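Local coordinates for beta-lactamase (Klebsiella pneumoniae, PDB 6KBY), which probably hydrolyses beta-lactam antibiotics to substituted beta-amino acids as a class C serine beta-lactamase, and here holds adenosine monophosphate in its active-site pocket, at residues Q242-Q247 with T261-G266; F76-A81 with D276-Q281; M27-I32 with I352-T357; D21-L26 with P33-A38; T135-Y140 with E221-E226. All blocks are in the same frame, centred on the assembly; numbering follows the deposited sequence.

Contact 1 (Q242-Q247 with T261-G266)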
# COMPACT_ATOMS: atom_id res chain seq x y z
N GLN A 242 -4.17 3.57 -12.00
CA GLN A 242 -4.75 4.49 -12.98
C GLN A 242 -5.71 5.47 -12.33
O GLN A 242 -5.74 6.66 -12.68
CB GLN A 242 -5.46 3.71 -14.09
CG GLN A 242 -4.53 2.96 -15.01
CD GLN A 242 -5.14 2.78 -16.38
OE1 GLN A 242 -6.01 1.94 -16.57
NE2 GLN A 242 -4.71 3.60 -17.33
N ALA A 243 -6.53 4.99 -11.39
CA ALA A 243 -7.45 5.88 -10.69
C ALA A 243 -6.69 6.95 -9.91
O ALA A 243 -7.10 8.12 -9.86
CB ALA A 243 -8.34 5.06 -9.76
N ASN A 244 -5.58 6.55 -9.29
CA ASN A 244 -4.70 7.48 -8.59
C ASN A 244 -4.04 8.48 -9.53
O ASN A 244 -3.55 9.51 -9.05
CB ASN A 244 -3.65 6.72 -7.77
CG ASN A 244 -4.14 6.39 -6.38
OD1 ASN A 244 -4.17 7.26 -5.50
ND2 ASN A 244 -4.57 5.14 -6.16
N MET A 245 -4.04 8.23 -10.84
CA MET A 245 -3.55 9.19 -11.82
C MET A 245 -4.68 9.85 -12.60
O MET A 245 -4.43 10.50 -13.62
CB MET A 245 -2.54 8.53 -12.76
CG MET A 245 -1.31 8.04 -12.01
SD MET A 245 0.07 7.55 -13.07
CE MET A 245 -0.54 6.03 -13.78
N GLY A 246 -5.92 9.71 -12.14
CA GLY A 246 -7.04 10.39 -12.75
C GLY A 246 -7.37 9.93 -14.15
O GLY A 246 -7.98 10.68 -14.91
N GLN A 247 -6.98 8.71 -14.51
CA GLN A 247 -7.12 8.27 -15.89
C GLN A 247 -8.47 7.63 -16.19
O GLN A 247 -8.76 7.40 -17.37
CB GLN A 247 -6.02 7.26 -16.22
CG GLN A 247 -4.63 7.85 -16.26
CD GLN A 247 -3.60 6.81 -16.64
OE1 GLN A 247 -3.27 5.94 -15.85
NE2 GLN A 247 -3.12 6.88 -17.87
N THR A 261 -6.87 11.42 -4.94
CA THR A 261 -5.83 12.41 -5.18
C THR A 261 -5.33 13.00 -3.88
O THR A 261 -4.12 13.19 -3.70
CB THR A 261 -6.40 13.48 -6.11
OG1 THR A 261 -6.70 12.88 -7.37
CG2 THR A 261 -5.41 14.64 -6.30
N ALA A 262 -6.23 13.27 -2.94
CA ALA A 262 -5.84 13.92 -1.69
C ALA A 262 -4.94 13.04 -0.83
O ALA A 262 -4.23 13.58 0.03
CB ALA A 262 -7.06 14.37 -0.89
N THR A 263 -4.94 11.72 -1.03
CA THR A 263 -3.99 10.90 -0.27
C THR A 263 -2.55 11.21 -0.63
O THR A 263 -1.65 10.83 0.12
CB THR A 263 -4.21 9.39 -0.44
OG1 THR A 263 -3.96 9.00 -1.79
CG2 THR A 263 -5.60 8.95 0.00
N HIS A 264 -2.32 11.85 -1.78
CA HIS A 264 -0.97 12.20 -2.21
C HIS A 264 -0.48 13.52 -1.62
O HIS A 264 0.62 13.95 -1.97
CB HIS A 264 -0.89 12.35 -3.74
CG HIS A 264 -1.54 11.25 -4.53
ND1 HIS A 264 -1.67 11.34 -5.90
CD2 HIS A 264 -2.08 10.06 -4.18
CE1 HIS A 264 -2.28 10.26 -6.35
NE2 HIS A 264 -2.53 9.46 -5.33
N THR A 265 -1.26 14.16 -0.75
CA THR A 265 -0.83 15.40 -0.12
C THR A 265 0.38 15.10 0.76
O THR A 265 0.39 14.11 1.50
CB THR A 265 -1.97 15.94 0.75
OG1 THR A 265 -3.13 16.12 -0.08
CG2 THR A 265 -1.60 17.27 1.37
N GLY A 266 1.41 15.94 0.66
CA GLY A 266 2.63 15.75 1.42
C GLY A 266 2.59 16.45 2.76
O GLY A 266 2.40 17.67 2.83
O HOH W 1 -4.50 12.21 -9.03
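His264 brings the edge of its imidazole up to the side-chain amide of Asn244, joining the Schellman-capped end of helix 234-244 to the type I beta turn 262-265 at the end of helix 255-262. The ring donates through NE2 to Asn244 OD1 at 2.7 Å, a nearly straight bond with an N-H...O angle of 165°. The oxygen lies close to the ring plane, and amide and ring are turned only 25° apart. On the carbonyl side the donor is less well aligned, tilted 22° from the plane of the amide. The other end of that amide is held too, since Asn244 ND2 bonds to Tyr240 O one turn back in the helix; with both ends engaged, the buried group has its rotation fixed. One face of the imidazole lies over Thr261 CA, and Trp279 meets the ring edge-to-face. Gly246, at positive phi, is the C' residue of the Schellman motif: Gln247 N returns to Gln242 O, and Gly246 N to Ala243 O. A second link runs through a water, which donates to Asn244 O at 2.9 Å and lies 2.8 Å from Thr261 OG1. Asn244 O itself lies in the imidazole plane, at the ring edge, 3.1 Å from His264 CE1.

Contact 2 (F76-A81 with D276-Q281)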
# COMPACT_ATOMS: atom_id res chain seq x y z
N PHE A 76 -5.20 1.72 1.23
CA PHE A 76 -6.66 1.67 1.20
C PHE A 76 -7.25 2.27 2.46
O PHE A 76 -8.28 2.95 2.40
CB PHE A 76 -7.13 0.23 0.98
CG PHE A 76 -6.75 -0.31 -0.37
CD1 PHE A 76 -5.51 -0.88 -0.58
CD2 PHE A 76 -7.60 -0.18 -1.46
CE1 PHE A 76 -5.13 -1.34 -1.83
CE2 PHE A 76 -7.24 -0.64 -2.72
CZ PHE A 76 -6.00 -1.22 -2.90
N ALA A 77 -6.62 2.04 3.62
CA ALA A 77 -7.05 2.71 4.84
C ALA A 77 -6.95 4.23 4.68
O ALA A 77 -7.85 4.97 5.10
CB ALA A 77 -6.23 2.23 6.03
N ALA A 78 -5.87 4.70 4.06
CA ALA A 78 -5.72 6.13 3.82
C ALA A 78 -6.76 6.64 2.83
O ALA A 78 -7.32 7.73 3.02
CB ALA A 78 -4.31 6.45 3.32
N THR A 79 -7.00 5.90 1.75
CA THR A 79 -8.03 6.33 0.80
C THR A 79 -9.38 6.43 1.48
O THR A 79 -10.14 7.37 1.23
CB THR A 79 -8.06 5.39 -0.41
OG1 THR A 79 -6.78 5.38 -1.05
CG2 THR A 79 -9.11 5.85 -1.42
N LEU A 80 -9.69 5.49 2.38
CA LEU A 80 -10.95 5.56 3.12
C LEU A 80 -11.00 6.79 4.02
O LEU A 80 -12.02 7.48 4.08
CB LEU A 80 -11.17 4.28 3.92
CG LEU A 80 -12.56 4.21 4.56
CD1 LEU A 80 -13.64 3.99 3.50
CD2 LEU A 80 -12.62 3.12 5.62
N ALA A 81 -9.91 7.07 4.74
CA ALA A 81 -9.88 8.26 5.58
C ALA A 81 -10.02 9.52 4.75
O ALA A 81 -10.72 10.47 5.15
CB ALA A 81 -8.58 8.30 6.39
N ASP A 276 3.11 11.12 2.60
CA ASP A 276 1.74 11.52 2.30
C ASP A 276 0.80 10.78 3.26
O ASP A 276 1.23 10.32 4.32
CB ASP A 276 1.40 11.21 0.83
CG ASP A 276 2.39 11.79 -0.18
OD1 ASP A 276 3.21 12.69 0.12
OD2 ASP A 276 2.32 11.29 -1.33
N LEU A 277 -0.48 10.64 2.90
CA LEU A 277 -1.39 9.84 3.72
C LEU A 277 -1.16 8.40 3.30
O LEU A 277 -1.70 7.91 2.29
CB LEU A 277 -2.84 10.28 3.54
CG LEU A 277 -3.72 10.03 4.77
CD1 LEU A 277 -3.32 10.94 5.93
CD2 LEU A 277 -5.19 10.19 4.45
N MET A 278 -0.30 7.72 4.06
CA MET A 278 0.20 6.36 3.80
C MET A 278 1.10 6.23 2.57
O MET A 278 2.16 5.61 2.67
CB MET A 278 -0.90 5.31 3.85
CG MET A 278 -1.48 5.14 5.25
SD MET A 278 -0.27 4.46 6.38
CE MET A 278 -0.82 5.15 7.94
N TRP A 279 0.71 6.78 1.41
CA TRP A 279 1.63 6.82 0.28
C TRP A 279 2.90 7.57 0.67
O TRP A 279 2.89 8.45 1.54
CB TRP A 279 1.00 7.51 -0.93
CG TRP A 279 -0.11 6.76 -1.56
CD1 TRP A 279 -1.43 7.07 -1.51
CD2 TRP A 279 0.00 5.59 -2.37
NE1 TRP A 279 -2.16 6.16 -2.23
CE2 TRP A 279 -1.30 5.24 -2.78
CE3 TRP A 279 1.08 4.79 -2.80
CZ2 TRP A 279 -1.56 4.13 -3.58
CZ3 TRP A 279 0.82 3.69 -3.61
CH2 TRP A 279 -0.49 3.37 -3.98
N GLU A 280 4.01 7.21 0.01
CA GLU A 280 5.30 7.85 0.19
C GLU A 280 5.78 8.30 -1.18
O GLU A 280 5.55 7.61 -2.17
CB GLU A 280 6.29 6.85 0.79
CG GLU A 280 5.82 6.28 2.12
CD GLU A 280 6.52 4.99 2.51
OE1 GLU A 280 7.50 4.60 1.83
OE2 GLU A 280 6.09 4.36 3.51
N GLN A 281 6.46 9.44 -1.24
CA GLN A 281 6.88 9.94 -2.54
C GLN A 281 8.25 10.58 -2.46
O GLN A 281 8.73 10.97 -1.38
CB GLN A 281 5.87 10.92 -3.14
CG GLN A 281 5.85 12.26 -2.45
CD GLN A 281 4.72 13.15 -2.92
OE1 GLN A 281 3.62 12.67 -3.22
NE2 GLN A 281 4.97 14.45 -3.00
O HOH W 2 -4.88 5.83 -3.18
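Ala78 points its methyl from helix 72-86 straight into the bend of the 276-281 loop, where Leu277 and Met278 turn their side chains back to meet it. Met278 CB lies 3.6 Å from Ala78 CB, and Met278 CG is almost as near, so the methyl rests against the base of the methionine chain. Beyond CG that chain bends (chi2 -66°) and runs toward His119 and Thr161. Leu277 comes in beside the same methyl: its CG is 3.9 Å from Ala78 CB, and its CD2 reaches along the helix to 3.6 Å from Ala78 O and 4.3 Å from Ala81 CB. The leucine carbonyl is turned inward as well, with Leu277 O 3.2 Å from Ala78 CB. Met278 has positive phi (67°), and this tight bend lets two consecutive side chains face one helix. Trp279 sets off across the contact, but its indole swings closer to the helix; NE1 donates at 2.9 Å to a water lying in the ring plane, and the water in turn donates to Thr79 OG1 at 2.9 Å. Helix 72-86 begins just after Ser71, the covalent AMP-binding residue, so the loop packs on a helix of the active-site region, with the Met278 side chain about 6 Å from that of Tyr156. The direct contact is therefore almost wholly apolar, fitted round small alanines, while a single water supplies its polar link.

Contact 3 (M27-I32 with I352-T357)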
# COMPACT_ATOMS: atom_id res chain seq x y z
N MET A 27 13.14 -14.15 -10.42
CA MET A 27 12.42 -15.29 -9.86
C MET A 27 13.34 -16.50 -9.69
O MET A 27 13.21 -17.26 -8.72
CB MET A 27 11.24 -15.66 -10.76
CG MET A 27 10.16 -14.60 -10.76
SD MET A 27 8.77 -14.98 -11.84
CE MET A 27 8.09 -16.44 -11.05
N GLN A 28 14.26 -16.70 -10.64
CA GLN A 28 15.19 -17.81 -10.56
C GLN A 28 16.06 -17.69 -9.31
O GLN A 28 16.11 -18.60 -8.47
CB GLN A 28 16.05 -17.85 -11.83
CG GLN A 28 16.74 -19.19 -12.10
CD GLN A 28 17.73 -19.58 -11.03
OE1 GLN A 28 18.65 -18.83 -10.70
NE2 GLN A 28 17.53 -20.76 -10.46
N LYS A 29 16.74 -16.55 -9.15
CA LYS A 29 17.73 -16.48 -8.09
C LYS A 29 17.09 -16.40 -6.71
O LYS A 29 17.67 -16.89 -5.74
CB LYS A 29 18.72 -15.34 -8.34
CG LYS A 29 18.18 -13.96 -8.14
CD LYS A 29 19.29 -12.98 -8.47
CE LYS A 29 19.03 -11.62 -7.89
NZ LYS A 29 20.16 -10.69 -8.20
N ASN A 30 15.90 -15.81 -6.60
CA ASN A 30 15.21 -15.71 -5.33
C ASN A 30 14.28 -16.88 -5.07
O ASN A 30 13.66 -16.94 -4.00
CB ASN A 30 14.42 -14.40 -5.24
CG ASN A 30 15.32 -13.19 -5.15
OD1 ASN A 30 15.90 -12.92 -4.10
ND2 ASN A 30 15.42 -12.44 -6.23
N ASN A 31 14.15 -17.80 -6.03
CA ASN A 31 13.23 -18.93 -5.91
C ASN A 31 11.80 -18.47 -5.63
O ASN A 31 11.11 -19.02 -4.76
CB ASN A 31 13.72 -19.96 -4.90
CG ASN A 31 13.08 -21.31 -5.11
OD1 ASN A 31 12.84 -21.71 -6.25
ND2 ASN A 31 12.81 -22.01 -4.02
N ILE A 32 11.36 -17.45 -6.36
CA ILE A 32 9.99 -16.95 -6.26
C ILE A 32 9.12 -17.82 -7.15
O ILE A 32 9.36 -17.87 -8.37
CB ILE A 32 9.92 -15.50 -6.74
CG1 ILE A 32 10.79 -14.59 -5.88
CG2 ILE A 32 8.47 -15.02 -6.77
CD1 ILE A 32 11.10 -13.26 -6.54
N ILE A 352 13.19 -5.82 -0.51
CA ILE A 352 12.62 -4.59 -1.06
C ILE A 352 13.56 -3.93 -2.06
O ILE A 352 13.12 -3.39 -3.08
CB ILE A 352 12.19 -3.65 0.08
CG1 ILE A 352 10.85 -4.11 0.65
CG2 ILE A 352 12.10 -2.22 -0.41
CD1 ILE A 352 10.47 -3.44 1.94
N ASP A 353 14.88 -3.95 -1.79
CA ASP A 353 15.81 -3.32 -2.72
C ASP A 353 15.67 -3.90 -4.12
O ASP A 353 15.79 -3.17 -5.11
CB ASP A 353 17.25 -3.46 -2.21
CG ASP A 353 17.76 -4.88 -2.30
OD1 ASP A 353 17.21 -5.74 -1.59
OD2 ASP A 353 18.69 -5.14 -3.09
N GLN A 354 15.41 -5.20 -4.23
CA GLN A 354 15.23 -5.81 -5.55
C GLN A 354 13.92 -5.36 -6.19
O GLN A 354 13.88 -5.11 -7.40
CB GLN A 354 15.28 -7.33 -5.44
CG GLN A 354 16.61 -7.86 -4.99
CD GLN A 354 16.61 -9.36 -4.95
OE1 GLN A 354 16.84 -10.01 -5.97
NE2 GLN A 354 16.31 -9.92 -3.79
N ARG A 355 12.83 -5.28 -5.41
CA ARG A 355 11.57 -4.80 -5.96
C ARG A 355 11.74 -3.41 -6.55
O ARG A 355 11.32 -3.13 -7.68
CB ARG A 355 10.50 -4.73 -4.87
CG ARG A 355 10.32 -6.01 -4.09
CD ARG A 355 9.23 -5.89 -3.04
NE ARG A 355 9.41 -6.90 -2.01
CZ ARG A 355 8.68 -6.98 -0.90
NH1 ARG A 355 7.67 -6.13 -0.69
NH2 ARG A 355 8.95 -7.92 -0.00
N VAL A 356 12.36 -2.52 -5.77
CA VAL A 356 12.51 -1.13 -6.17
C VAL A 356 13.42 -1.01 -7.38
O VAL A 356 13.14 -0.24 -8.31
CB VAL A 356 13.05 -0.34 -4.97
CG1 VAL A 356 13.49 1.04 -5.40
CG2 VAL A 356 12.01 -0.29 -3.85
N THR A 357 14.52 -1.76 -7.39
CA THR A 357 15.47 -1.68 -8.50
C THR A 357 14.83 -2.15 -9.80
O THR A 357 14.97 -1.50 -10.85
CB THR A 357 16.72 -2.50 -8.16
OG1 THR A 357 17.36 -1.94 -7.01
CG2 THR A 357 17.68 -2.51 -9.34
O HOH W 3 17.82 -8.76 -8.17
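Asn30 and Gln354 pair their side-chain amides in a two-bond, cyclic arrangement between the last turn of helix 11-30 and the first turn of helix 352-364. Asn30 ND2 donates to Gln354 OE1 at 2.8 Å, with an N-H...O angle of 170°; in return Gln354 NE2 donates to Asn30 OD1 at 3.0 Å and 163°. The two side chains arrive from opposite directions, Gln354 stretched out beyond CG. Each acceptor lies near the plane of the amide that donates to it, yet the pair is not flat: the two planes are twisted 46° apart. Both amides have further partners at their own helix ends, Asn30 ND2 on Leu26 O and Gln354 NE2 on Ser351 OG. A water also donates to Gln354 OE1 at 2.7 Å and takes a weak bond from Lys29 NZ, 3.0 Å away. The extended lysine passes Gln354 at a slant, its CE 3.3 Å from Gln354 OE1. Asn31, with positive phi, makes a Schellman motif just after Asn30. The next residue after Gln354, Arg355, hydrogen-bonds through NH2 to Ser324 OG of the AMP site. Two neutral amides thus tie the N-terminal helix to the C-terminal one at the protein surface, and the neighbouring lysine and water would be expected to polarise the Gln354 carbonyl.

Contact 4 (D21-L26 with P33-A38)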
# COMPACT_ATOMS: atom_id res chain seq x y z
N ASP A 21 13.05 -9.90 -19.14
CA ASP A 21 14.49 -9.98 -18.92
C ASP A 21 14.89 -9.66 -17.50
O ASP A 21 15.97 -10.08 -17.06
CB ASP A 21 15.23 -9.06 -19.89
CG ASP A 21 15.25 -9.58 -21.32
OD1 ASP A 21 14.74 -10.70 -21.56
OD2 ASP A 21 15.76 -8.86 -22.20
N LEU A 22 14.07 -8.90 -16.77
CA LEU A 22 14.33 -8.63 -15.36
C LEU A 22 13.63 -9.63 -14.44
O LEU A 22 14.21 -10.04 -13.42
CB LEU A 22 13.88 -7.21 -15.00
CG LEU A 22 14.71 -6.12 -15.66
CD1 LEU A 22 14.00 -4.78 -15.61
CD2 LEU A 22 16.08 -6.02 -15.00
N ILE A 23 12.41 -10.03 -14.77
CA ILE A 23 11.62 -10.86 -13.86
C ILE A 23 12.10 -12.30 -13.86
O ILE A 23 12.13 -12.95 -12.81
CB ILE A 23 10.12 -10.74 -14.19
CG1 ILE A 23 9.63 -9.32 -13.90
CG2 ILE A 23 9.30 -11.78 -13.43
CD1 ILE A 23 9.70 -8.91 -12.43
N GLN A 24 12.45 -12.86 -15.02
CA GLN A 24 12.88 -14.26 -15.03
C GLN A 24 14.11 -14.50 -14.18
O GLN A 24 14.09 -15.42 -13.35
CB GLN A 24 12.98 -14.80 -16.46
CG GLN A 24 11.63 -14.92 -17.13
CD GLN A 24 11.74 -15.52 -18.51
OE1 GLN A 24 12.73 -15.32 -19.21
NE2 GLN A 24 10.73 -16.29 -18.90
N PRO A 25 15.20 -13.72 -14.31
CA PRO A 25 16.33 -13.94 -13.39
C PRO A 25 15.99 -13.64 -11.95
O PRO A 25 16.47 -14.34 -11.04
CB PRO A 25 17.42 -13.01 -13.96
CG PRO A 25 17.01 -12.77 -15.39
CD PRO A 25 15.52 -12.73 -15.35
N LEU A 26 15.17 -12.62 -11.70
CA LEU A 26 14.73 -12.31 -10.34
C LEU A 26 14.06 -13.52 -9.69
O LEU A 26 14.35 -13.88 -8.54
CB LEU A 26 13.77 -11.12 -10.38
CG LEU A 26 13.21 -10.68 -9.03
CD1 LEU A 26 14.25 -9.87 -8.25
CD2 LEU A 26 11.94 -9.87 -9.23
N PRO A 33 8.09 -18.49 -6.63
CA PRO A 33 7.33 -19.41 -7.49
C PRO A 33 6.52 -18.71 -8.57
O PRO A 33 6.47 -19.20 -9.70
CB PRO A 33 6.44 -20.18 -6.51
CG PRO A 33 7.17 -20.08 -5.20
CD PRO A 33 7.77 -18.70 -5.20
N GLY A 34 5.87 -17.59 -8.24
CA GLY A 34 4.97 -16.95 -9.18
C GLY A 34 4.96 -15.45 -9.02
O GLY A 34 5.11 -14.92 -7.91
N MET A 35 4.79 -14.75 -10.14
CA MET A 35 4.66 -13.30 -10.12
C MET A 35 3.65 -12.85 -11.15
O MET A 35 3.40 -13.52 -12.15
CB MET A 35 5.98 -12.58 -10.41
CG MET A 35 7.01 -12.73 -9.32
SD MET A 35 8.46 -11.67 -9.47
CE MET A 35 7.77 -10.05 -9.16
N SER A 36 3.09 -11.67 -10.91
CA SER A 36 2.41 -10.92 -11.95
C SER A 36 2.92 -9.49 -11.90
O SER A 36 3.06 -8.91 -10.82
CB SER A 36 0.89 -10.97 -11.81
OG SER A 36 0.28 -10.28 -12.88
N VAL A 37 3.23 -8.95 -13.08
CA VAL A 37 3.68 -7.58 -13.21
C VAL A 37 2.72 -6.87 -14.15
O VAL A 37 2.48 -7.34 -15.27
CB VAL A 37 5.12 -7.52 -13.75
CG1 VAL A 37 5.56 -6.07 -13.93
CG2 VAL A 37 6.06 -8.27 -12.82
N ALA A 38 2.18 -5.74 -13.70
CA ALA A 38 1.26 -4.94 -14.49
C ALA A 38 1.89 -3.57 -14.70
O ALA A 38 2.38 -2.96 -13.74
CB ALA A 38 -0.08 -4.80 -13.77
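Ile23 reaches from helix 11-30 to strand 34-41 with its CD1 at the centre of the packing, 3.7 Å from Val37 CG2 and 4.0 Å from Met35 CE. The Ile23 and Val37 side chains lie antiparallel, overlapping side by side, so that Ile23 CG1 also lies against Val37 CG2. The other branch of the isoleucine, Ile23 CG2, stands 4.0 Å from Met35 SD. Leu26, one turn further on, crosses Met35 at about a right angle, its CD2 3.9 Å from the sulphur. The bend at the end of the methionine (chi3 68°) turns SD and CE so that they lie against both Ile23 and Leu26. The axes of segments 21-26 and 34-38 run nearly antiparallel (162°), 10.1 Å apart at closest approach. This is an alpha-beta hairpin, in which the N-terminal helix folds back over the strand that follows it and covers one face of the large antiparallel sheet of the serine beta-lactamase fold. Met35 and Val37 face the helix; Ser36 between them points to the other side, where its OG bonds to Asn49 and Ser234. Only Ile23 and Leu26 of 21-26 meet the strand segment. On the outer side of the helix Asp21, Gln24 and Pro25 are exposed to solvent, and Pro25 N, lacking a hydrogen, leaves a kink.

Contact 5 (T135-Y140 with E221-E226)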
# COMPACT_ATOMS: atom_id res chain seq x y z
N THR A 135 -11.52 -5.00 23.87
CA THR A 135 -11.28 -4.67 25.28
C THR A 135 -9.79 -4.57 25.56
O THR A 135 -9.32 -3.59 26.15
CB THR A 135 -11.93 -5.73 26.18
OG1 THR A 135 -13.35 -5.73 25.97
CG2 THR A 135 -11.62 -5.45 27.64
N GLN A 136 -9.03 -5.58 25.15
CA GLN A 136 -7.58 -5.56 25.36
C GLN A 136 -6.92 -4.45 24.56
O GLN A 136 -5.97 -3.81 25.04
CB GLN A 136 -6.99 -6.91 24.97
CG GLN A 136 -7.54 -8.06 25.81
CD GLN A 136 -7.29 -9.41 25.17
OE1 GLN A 136 -7.13 -9.52 23.95
NE2 GLN A 136 -7.27 -10.46 25.99
N LEU A 137 -7.41 -4.19 23.35
CA LEU A 137 -6.85 -3.12 22.53
C LEU A 137 -7.02 -1.77 23.21
O LEU A 137 -6.07 -0.99 23.31
CB LEU A 137 -7.54 -3.11 21.16
CG LEU A 137 -7.19 -1.94 20.23
CD1 LEU A 137 -5.74 -2.02 19.78
CD2 LEU A 137 -8.13 -1.89 19.04
N MET A 138 -8.23 -1.48 23.68
CA MET A 138 -8.48 -0.19 24.32
C MET A 138 -7.69 -0.04 25.61
O MET A 138 -7.24 1.06 25.93
CB MET A 138 -9.98 0.00 24.55
CG MET A 138 -10.79 0.17 23.28
SD MET A 138 -10.32 1.64 22.33
CE MET A 138 -11.32 1.42 20.86
N ALA A 139 -7.51 -1.13 26.36
CA ALA A 139 -6.70 -1.05 27.57
C ALA A 139 -5.26 -0.70 27.24
O ALA A 139 -4.63 0.12 27.93
CB ALA A 139 -6.78 -2.37 28.34
N TYR A 140 -4.71 -1.30 26.18
CA TYR A 140 -3.36 -0.97 25.75
C TYR A 140 -3.26 0.49 25.32
O TYR A 140 -2.35 1.21 25.74
CB TYR A 140 -2.94 -1.90 24.61
CG TYR A 140 -1.60 -1.54 24.01
CD1 TYR A 140 -0.42 -1.85 24.68
CD2 TYR A 140 -1.51 -0.88 22.79
CE1 TYR A 140 0.81 -1.51 24.14
CE2 TYR A 140 -0.28 -0.54 22.25
CZ TYR A 140 0.87 -0.86 22.93
OH TYR A 140 2.11 -0.52 22.41
N GLU A 221 -5.54 -10.72 12.25
CA GLU A 221 -5.73 -10.43 13.66
C GLU A 221 -6.30 -9.01 13.83
O GLU A 221 -6.67 -8.35 12.85
CB GLU A 221 -4.43 -10.68 14.41
CG GLU A 221 -3.95 -12.12 14.29
CD GLU A 221 -2.73 -12.41 15.13
OE1 GLU A 221 -1.79 -11.59 15.13
OE2 GLU A 221 -2.72 -13.46 15.82
N ILE A 222 -6.38 -8.54 15.08
CA ILE A 222 -7.14 -7.33 15.36
C ILE A 222 -6.53 -6.12 14.64
O ILE A 222 -5.31 -5.93 14.62
CB ILE A 222 -7.27 -7.11 16.88
CG1 ILE A 222 -8.28 -6.00 17.17
CG2 ILE A 222 -5.91 -6.82 17.51
CD1 ILE A 222 -8.62 -5.87 18.62
N LEU A 223 -7.40 -5.31 14.03
CA LEU A 223 -7.02 -4.17 13.19
C LEU A 223 -6.09 -4.56 12.05
O LEU A 223 -5.43 -3.70 11.45
CB LEU A 223 -6.45 -2.99 13.99
CG LEU A 223 -7.39 -2.31 14.99
CD1 LEU A 223 -6.73 -1.08 15.61
CD2 LEU A 223 -8.73 -1.93 14.36
N GLY A 224 -6.05 -5.85 11.71
CA GLY A 224 -5.19 -6.31 10.64
C GLY A 224 -5.69 -5.98 9.25
O GLY A 224 -4.89 -5.79 8.33
N ASN A 225 -7.00 -5.92 9.07
CA ASN A 225 -7.52 -5.58 7.75
C ASN A 225 -6.98 -4.23 7.29
O ASN A 225 -6.58 -4.08 6.13
CB ASN A 225 -9.05 -5.53 7.78
CG ASN A 225 -9.67 -6.90 7.64
OD1 ASN A 225 -9.08 -7.82 7.07
ND2 ASN A 225 -10.89 -7.04 8.14
N GLU A 226 -6.96 -3.26 8.20
CA GLU A 226 -6.48 -1.92 7.90
C GLU A 226 -5.02 -1.93 7.48
O GLU A 226 -4.63 -1.21 6.55
CB GLU A 226 -6.61 -1.06 9.16
CG GLU A 226 -8.01 -0.62 9.53
CD GLU A 226 -8.80 -1.60 10.38
OE1 GLU A 226 -8.45 -2.80 10.48
OE2 GLU A 226 -9.81 -1.13 10.96
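Leu137 meets Ile222 first through its CB, which lies 3.9 Å from Ile222 CD1. The side chain then leaves helix 134-143 with CG anti to the backbone N (chi1 173°), a turn that carries its end toward the loop at 221-226. From CG the CD2 branch makes the remaining contacts: it is 4.0 Å from the same Ile222 CD1 and 3.8 Å from Leu223 CD1, with Leu223 CG a little further off at 4.1 Å. CD2 thus touches both consecutive side chains of the loop. Each presents itself differently. Ile222 crosses the leucine obliquely and touches with the end of its extended CG1-CD1 arm (chi2 171°), whereas Leu223 lies at about a right angle to it and offers one methyl and the branch carbon behind. Both residues occupy the corner of a type II beta turn, Glu221 to Gly224, an arrangement consistent with their facing the helix together; the turn is closed by Gly224 N to Glu221 O at 2.8 Å. Leu223, with positive phi, occupies the N-cap position of helix 224-228. At the start of the turn, Glu221 takes no part in this packing and touches the bound AMP. The contact is apolar and partly buried, and it joins helix 134-143 to the AMP-binding loop just ahead of helix 224-228, whose Asn225 and Glu226 lean on Tyr176 of helix 176-187.

Overall arrangement
Contacts 1 and 2 touch, their centres 10 Å apart: Thr263 O lies 3.0 Å from Leu277 N, probably hydrogen-bonded, and Trp279 CD1 packs 3.2 Å from Thr263 OG1. Contacts 3 and 4, with centres 8 Å apart, share helix 11-30, and Leu26 CD1 reaches 3.5 Å from Gln354 OE1. Contact 5 meets contact 2 where Ala77 CB lies 3.8 Å from Glu226 O, but is 36 Å from contact 4, centre to centre, across the chain's middle. The AMP pocket is closest to contacts 5 and 2: contact 5 supplies Glu221, and the Met278 side chain of contact 2 is about 9 Å from AMP. Gln354 of contact 3 is about 11 Å from Ser324, side chain to side chain.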